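Local structure of cysteine-rich repeat secretory protein 2 (Arabidopsis thaliana, 6GRE) at residues 8-13 / 119-124; 178-183 / 200-205. The protein restricts the permeability of plasmodesmata during salicylic acid-triggered immune responses by regulating callose deposition, and so modulates cell-to-cell trafficking. All coordinates share one frame; numbering follows the deposited sequence.

Interaction 1: residues 8-13 / 119-124; sequences YIYAVC and TLILNK
I121 lies over the aromatic ring of Y10, and the two side chains cross at about a right angle. The methyl CG2 of I121 sits 3.8 Å from the centroid of the Y10 ring and only 4° off its normal, a centred CH-pi contact. The other branch of I121 passes on to the phenol end, where CD1 comes within 3.6 Å of Y10 OH. CG2 of I121 is anti to its backbone N (chi1 -60°), with CG1 beside that N; the extended chi2 of 175° then places CD1 by the phenol oxygen. A second right-angled crossing brings I9 CG2 to 3.8 Å from L122 CD2, while V12 CG2 touches I121 CD1 more loosely at 4.5 Å.

The segments of strands 10-13 and 120-124 run nearly antiparallel, but their axes come no closer than 8.8 Å, so side chains rather than backbones join them. A classic beta bulge marks each side: I9 and Y10, at the start of strand 10-13, both face Q99, and I121 and L122 both face Y201. F97 of the adjacent strand 96-99 meets Y10 edge-to-face and is also touched by I121.

V12 and I121 also line the pocket holding 2-(2-ethoxyethoxy)ethanol. With methyl groups meeting an aromatic ring, its phenol oxygen and each other, the two Gnk2-homologous regions join here through van der Waals and CH-pi contact, without directional polar bonds.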
loop_
_atom_site.group_PDB
_atom_site.type_symbol
_atom_site.label_atom_id
_atom_site.label_comp_id
_atom_site.label_asym_id
_atom_site.label_seq_id
_atom_site.Cartn_x
_atom_site.Cartn_y
_atom_site.Cartn_z
ATOM N N TYR A 8 -11.343 4.453 -2.456
ATOM C CA TYR A 8 -10.298 3.699 -1.781
ATOM C C TYR A 8 -10.489 2.206 -2.056
ATOM O O TYR A 8 -11.542 1.749 -2.482
ATOM C CB TYR A 8 -10.302 3.996 -0.285
ATOM C CG TYR A 8 -11.461 3.408 0.476
ATOM C CD1 TYR A 8 -12.709 4.024 0.469
ATOM C CD2 TYR A 8 -11.313 2.255 1.215
ATOM C CE1 TYR A 8 -13.773 3.490 1.178
ATOM C CE2 TYR A 8 -12.362 1.703 1.924
ATOM C CZ TYR A 8 -13.599 2.328 1.905
ATOM O OH TYR A 8 -14.627 1.785 2.610
ATOM N N ILE A 9 -9.449 1.429 -1.775
ATOM C CA ILE A 9 -9.491 -0.005 -2.024
ATOM C C ILE A 9 -9.835 -0.755 -0.742
ATOM O O ILE A 9 -10.707 -1.589 -0.753
ATOM C CB ILE A 9 -8.160 -0.478 -2.631
ATOM C CG1 ILE A 9 -7.884 0.280 -3.928
ATOM C CG2 ILE A 9 -8.126 -1.992 -2.820
ATOM C CD1 ILE A 9 -6.579 -0.066 -4.602
ATOM N N TYR A 10 -9.141 -0.464 0.365
ATOM C CA TYR A 10 -9.490 -1.050 1.630
ATOM C C TYR A 10 -9.004 -0.125 2.739
ATOM O O TYR A 10 -8.128 0.714 2.528
ATOM C CB TYR A 10 -8.928 -2.463 1.817
ATOM C CG TYR A 10 -7.427 -2.569 1.834
ATOM C CD1 TYR A 10 -6.713 -2.210 2.960
ATOM C CD2 TYR A 10 -6.732 -2.983 0.725
ATOM C CE1 TYR A 10 -5.332 -2.299 3.003
ATOM C CE2 TYR A 10 -5.354 -3.129 0.762
ATOM C CZ TYR A 10 -4.655 -2.782 1.898
ATOM O OH TYR A 10 -3.287 -2.884 1.930
ATOM N N ALA A 11 -9.666 -0.262 3.882
ATOM C CA ALA A 11 -9.289 0.372 5.123
ATOM C C ALA A 11 -9.217 -0.708 6.208
ATOM O O ALA A 11 -10.115 -1.553 6.354
ATOM C CB ALA A 11 -10.279 1.456 5.471
ATOM N N VAL A 12 -8.142 -0.714 6.985
ATOM C CA VAL A 12 -8.046 -1.553 8.140
ATOM C C VAL A 12 -7.940 -0.646 9.366
ATOM O O VAL A 12 -7.017 0.179 9.424
ATOM C CB VAL A 12 -6.825 -2.477 8.077
ATOM C CG1 VAL A 12 -6.810 -3.433 9.263
ATOM C CG2 VAL A 12 -6.760 -3.206 6.751
ATOM N N CYS A 13 -8.825 -0.871 10.353
ATOM C CA CYS A 13 -8.991 -0.008 11.546
ATOM C C CYS A 13 -9.018 -0.902 12.794
ATOM O O CYS A 13 -9.829 -1.811 12.861
ATOM C CB CYS A 13 -10.282 0.800 11.453
ATOM S SG CYS A 13 -10.582 1.593 9.849
ATOM N N THR A 119 0.691 -11.331 5.382
ATOM C CA THR A 119 -0.695 -11.790 5.535
ATOM C C THR A 119 -1.575 -11.161 4.450
ATOM O O THR A 119 -1.434 -9.987 4.092
ATOM C CB THR A 119 -1.278 -11.518 6.925
ATOM O OG1 THR A 119 -1.309 -10.140 7.213
ATOM C CG2 THR A 119 -0.503 -12.202 8.024
ATOM N N LEU A 120 -2.541 -11.960 3.975
ATOM C CA LEU A 120 -3.474 -11.493 2.986
ATOM C C LEU A 120 -4.469 -10.500 3.577
ATOM O O LEU A 120 -5.030 -10.727 4.667
ATOM C CB LEU A 120 -4.237 -12.685 2.421
ATOM C CG LEU A 120 -5.295 -12.276 1.403
ATOM C CD1 LEU A 120 -4.624 -11.849 0.104
ATOM C CD2 LEU A 120 -6.269 -13.409 1.159
ATOM N N ILE A 121 -4.672 -9.379 2.869
ATOM C CA ILE A 121 -5.766 -8.498 3.116
ATOM C C ILE A 121 -6.866 -8.750 2.089
ATOM O O ILE A 121 -7.989 -9.082 2.457
ATOM C CB ILE A 121 -5.332 -7.033 3.170
ATOM C CG1 ILE A 121 -4.311 -6.837 4.290
ATOM C CG2 ILE A 121 -6.546 -6.127 3.307
ATOM C CD1 ILE A 121 -3.719 -5.468 4.365
ATOM N N LEU A 122 -6.574 -8.593 0.798
ATOM C CA LEU A 122 -7.627 -8.588 -0.212
ATOM C C LEU A 122 -7.066 -9.125 -1.525
ATOM O O LEU A 122 -6.030 -8.685 -2.000
ATOM C CB LEU A 122 -8.108 -7.154 -0.425
ATOM C CG LEU A 122 -9.023 -6.921 -1.629
ATOM C CD1 LEU A 122 -10.348 -7.631 -1.445
ATOM C CD2 LEU A 122 -9.290 -5.444 -1.830
ATOM N N ASN A 123 -7.758 -10.077 -2.130
ATOM C CA ASN A 123 -7.438 -10.617 -3.436
ATOM C C ASN A 123 -8.737 -10.692 -4.231
ATOM O O ASN A 123 -9.682 -11.361 -3.813
ATOM C CB ASN A 123 -6.767 -11.980 -3.292
ATOM C CG ASN A 123 -6.518 -12.780 -4.547
ATOM O OD1 ASN A 123 -6.365 -13.990 -4.440
ATOM N ND2 ASN A 123 -6.480 -12.157 -5.705
ATOM N N LYS A 124 -8.795 -10.008 -5.369
ATOM C CA LYS A 124 -9.938 -10.135 -6.261
ATOM C C LYS A 124 -9.415 -10.413 -7.660
ATOM O O LYS A 124 -8.393 -9.851 -8.078
ATOM C CB LYS A 124 -10.799 -8.871 -6.294
ATOM C CG LYS A 124 -12.060 -8.989 -7.138
ATOM C CD LYS A 124 -13.122 -7.991 -6.853
ATOM C CE LYS A 124 -14.395 -8.381 -7.576
ATOM N NZ LYS A 124 -15.361 -7.258 -7.577
#

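Interaction 2: residues 178-183 / 200-205; sequences QDCLSD and VYLSKC
C180 and C205 are joined covalently: the disulfide between C180 SG and C205 SG measures 2.2 Å, somewhat long, while its chi3 of -91° is close to the near-perpendicular torsion usual for disulfides. The two halves approach differently. C180 SG is anti to its backbone N (chi1 -167°), extending from the helix, whereas C205 SG stands between its backbone N and carbonyl carbon (chi1 68°).

Leucines pack beside this link. The CB of L181 points away from the strand, yet its end returns, so that L181 CD2 packs 3.8 Å from C205 CB. L202 adds a second contact: its CD1 lies 4.1 Å from C180 SG and also meets the carbonyl oxygen C180 O and D183 CB, resting against the helix backbone as well as its side chains.

Polar bonds shape the strand side. L202 N donates to C205 O at 2.8 Å, and a weak return bond from C205 N to L202 O closes a tight two-residue hairpin turn through S203 and K204. K204 NZ forms a salt bridge with D171 and hydrogen bonds to the carbonyls of V115 and F112, while S203 OG bonds to R106 of the first Gnk2-homologous region.

The crosslink therefore fastens helix 174-192 to the start of strand 205-211, within the disulfide-rich DUF26 fold of the second region. A buried covalent bond flanked by leucines implies that helix and hairpin have little freedom to separate.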
loop_
_atom_site.group_PDB
_atom_site.type_symbol
_atom_site.label_atom_id
_atom_site.label_comp_id
_atom_site.label_asym_id
_atom_site.label_seq_id
_atom_site.Cartn_x
_atom_site.Cartn_y
_atom_site.Cartn_z
ATOM N N GLN A 178 11.333 -8.561 -1.705
ATOM C CA GLN A 178 11.260 -9.653 -2.631
ATOM C C GLN A 178 10.449 -10.834 -2.071
ATOM O O GLN A 178 9.726 -11.512 -2.810
ATOM C CB GLN A 178 12.664 -10.087 -3.076
ATOM C CG GLN A 178 12.609 -11.228 -4.061
ATOM C CD GLN A 178 11.953 -10.854 -5.376
ATOM O OE1 GLN A 178 11.961 -9.692 -5.750
ATOM N NE2 GLN A 178 11.527 -11.847 -6.138
ATOM N N ASP A 179 10.588 -11.126 -0.770
ATOM C CA ASP A 179 9.871 -12.200 -0.135
ATOM C C ASP A 179 8.362 -11.904 -0.191
ATOM O O ASP A 179 7.579 -12.786 -0.553
ATOM C CB ASP A 179 10.359 -12.393 1.299
ATOM C CG ASP A 179 9.770 -13.593 2.010
ATOM O OD1 ASP A 179 9.377 -14.552 1.337
ATOM O OD2 ASP A 179 9.731 -13.554 3.259
ATOM N N CYS A 180 7.983 -10.675 0.189
ATOM C CA CYS A 180 6.567 -10.301 0.171
ATOM C C CYS A 180 6.023 -10.432 -1.270
ATOM O O CYS A 180 4.970 -11.017 -1.508
ATOM C CB CYS A 180 6.413 -8.911 0.753
ATOM S SG CYS A 180 4.687 -8.509 1.118
ATOM N N LEU A 181 6.734 -9.821 -2.217
ATOM C CA LEU A 181 6.270 -9.836 -3.623
ATOM C C LEU A 181 6.238 -11.232 -4.225
ATOM O O LEU A 181 5.342 -11.541 -5.014
ATOM C CB LEU A 181 7.122 -8.908 -4.478
ATOM C CG LEU A 181 6.867 -7.436 -4.236
ATOM C CD1 LEU A 181 7.745 -6.583 -5.137
ATOM C CD2 LEU A 181 5.399 -7.095 -4.408
ATOM N N SER A 182 7.198 -12.092 -3.858
ATOM C CA SER A 182 7.181 -13.468 -4.340
ATOM C C SER A 182 5.839 -14.116 -3.971
ATOM O O SER A 182 5.184 -14.746 -4.808
ATOM C CB SER A 182 8.364 -14.270 -3.822
ATOM O OG SER A 182 8.330 -15.595 -4.332
ATOM N N ASP A 183 5.411 -13.933 -2.720
ATOM C CA ASP A 183 4.129 -14.459 -2.281
ATOM C C ASP A 183 2.998 -13.819 -3.098
ATOM O O ASP A 183 2.185 -14.548 -3.723
ATOM C CB ASP A 183 3.861 -14.201 -0.798
ATOM C CG ASP A 183 4.517 -15.167 0.176
ATOM O OD1 ASP A 183 5.397 -15.950 -0.243
ATOM O OD2 ASP A 183 4.120 -15.126 1.356
ATOM N N VAL A 200 -3.705 -8.616 -5.682
ATOM C CA VAL A 200 -3.421 -9.218 -4.409
ATOM C C VAL A 200 -2.791 -8.148 -3.537
ATOM O O VAL A 200 -1.681 -7.664 -3.846
ATOM C CB VAL A 200 -2.441 -10.397 -4.520
ATOM C CG1 VAL A 200 -2.008 -10.915 -3.169
ATOM C CG2 VAL A 200 -3.012 -11.516 -5.350
ATOM N N TYR A 201 -3.408 -7.843 -2.411
ATOM C CA TYR A 201 -2.910 -6.910 -1.423
ATOM C C TYR A 201 -2.572 -7.725 -0.184
ATOM O O TYR A 201 -3.494 -8.295 0.442
ATOM C CB TYR A 201 -3.951 -5.817 -1.119
ATOM C CG TYR A 201 -4.131 -4.833 -2.244
ATOM C CD1 TYR A 201 -3.284 -3.740 -2.383
ATOM C CD2 TYR A 201 -5.086 -5.033 -3.218
ATOM C CE1 TYR A 201 -3.387 -2.863 -3.446
ATOM C CE2 TYR A 201 -5.209 -4.170 -4.301
ATOM C CZ TYR A 201 -4.320 -3.120 -4.434
ATOM O OH TYR A 201 -4.481 -2.296 -5.508
ATOM N N LEU A 202 -1.281 -7.768 0.147
ATOM C CA LEU A 202 -0.807 -8.307 1.415
ATOM C C LEU A 202 -0.544 -7.142 2.346
ATOM O O LEU A 202 -0.529 -5.978 1.968
ATOM C CB LEU A 202 0.451 -9.137 1.204
ATOM C CG LEU A 202 0.354 -10.236 0.153
ATOM C CD1 LEU A 202 1.668 -11.017 0.092
ATOM C CD2 LEU A 202 -0.839 -11.170 0.383
ATOM N N SER A 203 -0.275 -7.449 3.610
ATOM C CA SER A 203 -0.112 -6.375 4.530
ATOM C C SER A 203 0.977 -5.373 4.100
ATOM O O SER A 203 0.795 -4.167 4.200
ATOM C CB SER A 203 0.164 -6.921 5.903
ATOM O OG SER A 203 0.280 -5.862 6.827
ATOM N N LYS A 204 2.144 -5.871 3.642
ATOM C CA LYS A 204 3.261 -4.997 3.361
ATOM C C LYS A 204 3.613 -4.943 1.867
ATOM O O LYS A 204 4.638 -4.371 1.550
ATOM C CB LYS A 204 4.483 -5.408 4.203
ATOM C CG LYS A 204 4.450 -4.900 5.643
ATOM C CD LYS A 204 4.761 -3.426 5.759
ATOM C CE LYS A 204 4.709 -2.855 7.164
ATOM N NZ LYS A 204 5.965 -3.150 7.892
ATOM N N CYS A 205 2.785 -5.473 0.982
ATOM C CA CYS A 205 3.068 -5.337 -0.443
ATOM C C CYS A 205 1.825 -5.690 -1.247
ATOM O O CYS A 205 0.857 -6.264 -0.727
ATOM C CB CYS A 205 4.241 -6.190 -0.906
ATOM S SG CYS A 205 3.943 -7.967 -0.855
#

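The centres of interactions 1 and 2 are 12 Å apart, and the contacts come in series along the chain. They meet in the second antiparallel sheet, where strands 120-125 and 198-202 are neighbours; L122 O lies 2.8 Å from Y201 N, a probable hydrogen bond. Interaction 1 joins edge strands of two sheets that share the strand order 1-4-5-3-2, one from each Gnk2-homologous region. Interaction 2 stays inside the second region, tying its sheet to helix 174-192. The packing between regions therefore sits on the edge of a sheet whose hairpin is disulfide-linked to that helix, consistent with a compact tandem DUF26 ectodomain.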